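Local coordinates for SusD superfamily protein (Bacteroides thetaiotaomicron VPI-5482, PDB 3HDX), which probably binds polysaccharide at the outer membrane as a SusD-family protein, contributing to carbohydrate uptake and metabolism, at residues S385-I390 against R397-K402. Residues are numbered along the deposited sequence; the frame is centred on the assembly and turned at random.
Sequences SYLNMI and REVSFK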
loop_
_atom_site.group_PDB
_atom_site.type_symbol
_atom_site.label_atom_id
_atom_site.label_comp_id
_atom_site.label_asym_id
_atom_site.label_seq_id
_atom_site.Cartn_x
_atom_site.Cartn_y
_atom_site.Cartn_z
ATOM N N SER A 385 5.361 -19.691 13.508
ATOM C CA SER A 385 6.256 -20.087 12.407
ATOM C C SER A 385 6.364 -18.987 11.341
ATOM O O SER A 385 7.440 -18.724 10.858
ATOM C CB SER A 385 5.851 -21.406 11.756
ATOM O OG SER A 385 4.636 -21.277 11.077
ATOM N N TYR A 386 5.266 -18.298 11.053
ATOM C CA TYR A 386 5.256 -17.215 10.046
ATOM C C TYR A 386 6.019 -15.975 10.549
ATOM O O TYR A 386 6.768 -15.369 9.807
ATOM C CB TYR A 386 3.825 -16.907 9.599
ATOM C CG TYR A 386 3.242 -18.148 8.956
ATOM C CD1 TYR A 386 3.713 -18.589 7.734
ATOM C CD2 TYR A 386 2.245 -18.886 9.594
ATOM C CE1 TYR A 386 3.214 -19.787 7.137
ATOM C CE2 TYR A 386 1.741 -20.035 9.036
ATOM C CZ TYR A 386 2.226 -20.488 7.808
ATOM O OH TYR A 386 1.700 -21.672 7.315
ATOM N N LEU A 387 5.805 -15.614 11.802
ATOM C CA LEU A 387 6.570 -14.542 12.444
ATOM C C LEU A 387 8.068 -14.843 12.351
ATOM O O LEU A 387 8.864 -13.971 11.977
ATOM C CB LEU A 387 6.169 -14.397 13.916
ATOM C CG LEU A 387 6.922 -13.316 14.708
ATOM C CD1 LEU A 387 6.844 -11.917 14.039
ATOM C CD2 LEU A 387 6.468 -13.254 16.169
ATOM N N ASN A 388 8.449 -16.078 12.699
ATOM C CA ASN A 388 9.855 -16.470 12.652
ATOM C C ASN A 388 10.501 -16.377 11.277
ATOM O O ASN A 388 11.695 -16.094 11.189
ATOM C CB ASN A 388 10.087 -17.863 13.271
ATOM C CG ASN A 388 10.062 -17.847 14.788
ATOM O OD1 ASN A 388 10.366 -16.816 15.412
ATOM N ND2 ASN A 388 9.735 -18.980 15.395
HETATM N N MSE A 389 9.724 -16.610 10.214
HETATM C CA MSE A 389 10.245 -16.476 8.856
HETATM C C MSE A 389 10.826 -15.095 8.603
HETATM O O MSE A 389 11.891 -14.945 7.959
HETATM C CB MSE A 389 9.199 -16.796 7.798
HETATM C CG MSE A 389 8.799 -18.211 7.750
HETATM SE SE MSE A 389 7.437 -18.539 6.430
HETATM C CE MSE A 389 7.001 -20.331 7.043
ATOM N N ILE A 390 10.127 -14.078 9.100
ATOM C CA ILE A 390 10.572 -12.703 8.938
ATOM C C ILE A 390 11.745 -12.419 9.892
ATOM O O ILE A 390 12.790 -11.898 9.459
ATOM C CB ILE A 390 9.415 -11.726 9.174
ATOM C CG1 ILE A 390 8.168 -12.120 8.271
ATOM C CG2 ILE A 390 9.988 -10.283 9.069
ATOM C CD1 ILE A 390 8.395 -12.449 6.861
ATOM N N ARG A 397 16.625 -14.004 16.504
ATOM C CA ARG A 397 16.427 -15.416 16.857
ATOM C C ARG A 397 14.975 -15.828 16.688
ATOM O O ARG A 397 14.044 -15.001 16.743
ATOM C CB ARG A 397 16.786 -15.672 18.329
ATOM C CG ARG A 397 15.894 -14.938 19.353
ATOM C CD ARG A 397 16.248 -15.367 20.757
ATOM N NE ARG A 397 15.391 -14.747 21.776
ATOM C CZ ARG A 397 14.209 -15.207 22.180
ATOM N NH1 ARG A 397 13.631 -16.248 21.580
ATOM N NH2 ARG A 397 13.573 -14.566 23.155
ATOM N N GLU A 398 14.785 -17.119 16.495
ATOM C CA GLU A 398 13.437 -17.663 16.548
ATOM C C GLU A 398 12.856 -17.479 17.951
ATOM O O GLU A 398 13.586 -17.549 18.939
ATOM C CB GLU A 398 13.442 -19.153 16.250
ATOM C CG GLU A 398 13.675 -19.425 14.810
ATOM C CD GLU A 398 13.539 -20.878 14.431
ATOM O OE1 GLU A 398 13.607 -21.762 15.318
ATOM O OE2 GLU A 398 13.347 -21.106 13.218
ATOM N N VAL A 399 11.550 -17.231 17.993
ATOM C CA VAL A 399 10.775 -17.182 19.201
ATOM C C VAL A 399 9.832 -18.377 19.280
ATOM O O VAL A 399 9.576 -19.045 18.285
ATOM C CB VAL A 399 10.000 -15.860 19.378
ATOM C CG1 VAL A 399 11.001 -14.679 19.575
ATOM C CG2 VAL A 399 9.032 -15.614 18.165
ATOM N N SER A 400 9.365 -18.643 20.500
ATOM C CA SER A 400 8.401 -19.715 20.731
ATOM C C SER A 400 7.271 -19.201 21.607
ATOM O O SER A 400 7.439 -18.347 22.494
ATOM C CB SER A 400 9.075 -20.957 21.301
ATOM O OG SER A 400 9.552 -20.675 22.586
ATOM N N PHE A 401 6.081 -19.735 21.360
ATOM C CA PHE A 401 4.875 -19.241 22.027
ATOM C C PHE A 401 4.929 -19.345 23.572
ATOM O O PHE A 401 4.614 -18.365 24.261
ATOM C CB PHE A 401 3.633 -19.918 21.399
ATOM C CG PHE A 401 2.312 -19.303 21.770
ATOM C CD1 PHE A 401 2.135 -17.908 21.825
ATOM C CD2 PHE A 401 1.187 -20.111 21.983
ATOM C CE1 PHE A 401 0.909 -17.349 22.144
ATOM C CE2 PHE A 401 -0.079 -19.521 22.262
ATOM C CZ PHE A 401 -0.203 -18.156 22.340
ATOM N N LYS A 402 5.369 -20.499 24.097
ATOM C CA LYS A 402 5.425 -20.659 25.564
ATOM C C LYS A 402 6.552 -19.889 26.215
ATOM O O LYS A 402 6.314 -19.038 27.091
ATOM C CB LYS A 402 5.476 -22.145 25.948
ATOM C CG LYS A 402 5.430 -22.396 27.433
ATOM C CD LYS A 402 5.392 -23.909 27.700
ATOM C CE LYS A 402 5.592 -24.211 29.173
ATOM N NZ LYS A 402 4.657 -23.468 30.092
#
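A helical asparagine, N388 of helix 380-391, pairs its carboxamide with the backbone of V399 in the extended connection that returns alongside the helix, within the helical SusD-family fold. Asparagine suits the place because its short side chain ends in an acceptor and a donor, side by side, matching the N-H and C=O of a single extended residue. V399 N gives its hydrogen to N388 OD1 at 2.9 Å, nearly straight at 174° but tilted from the carbonyl plane. In return N388 ND2 donates to V399 O, also at 2.9 Å; this bond lies in the amide plane and meets a lone pair of the backbone oxygen. Two bonds to one residue fix the flip of the amide, and with CG anti to the carbonyl carbon (chi1 -77°) the group reaches outward from the helix to the loop. E398 lays its aliphatic part against the same amide, CB standing 3.8 Å from N388 ND2. Beside the amide, V399 CG2 comes within 3.3 Å of N388 OD1 and meets L387 CD2 at 4.0 Å; a branched valine favours extended backbone and offers a methyl to the leucine. With an alanine at N388 the carboxamide is gone, and V399 N and O would probably lose both mates on the helix, leaving this part of the loop less firmly held. R397 NH1 donates to E398 O at 2.9 Å, while its NH2 forms a salt bridge with D404, whose other carboxylate oxygen accepts from the N-H of S400, the N-cap of helix 401-405. The contact lies near the surface of the chain; the buried L387 also touches L368 of helix 363-376 and L412 of helix 409-423, while F401 packs against helices 380-391 and 409-423.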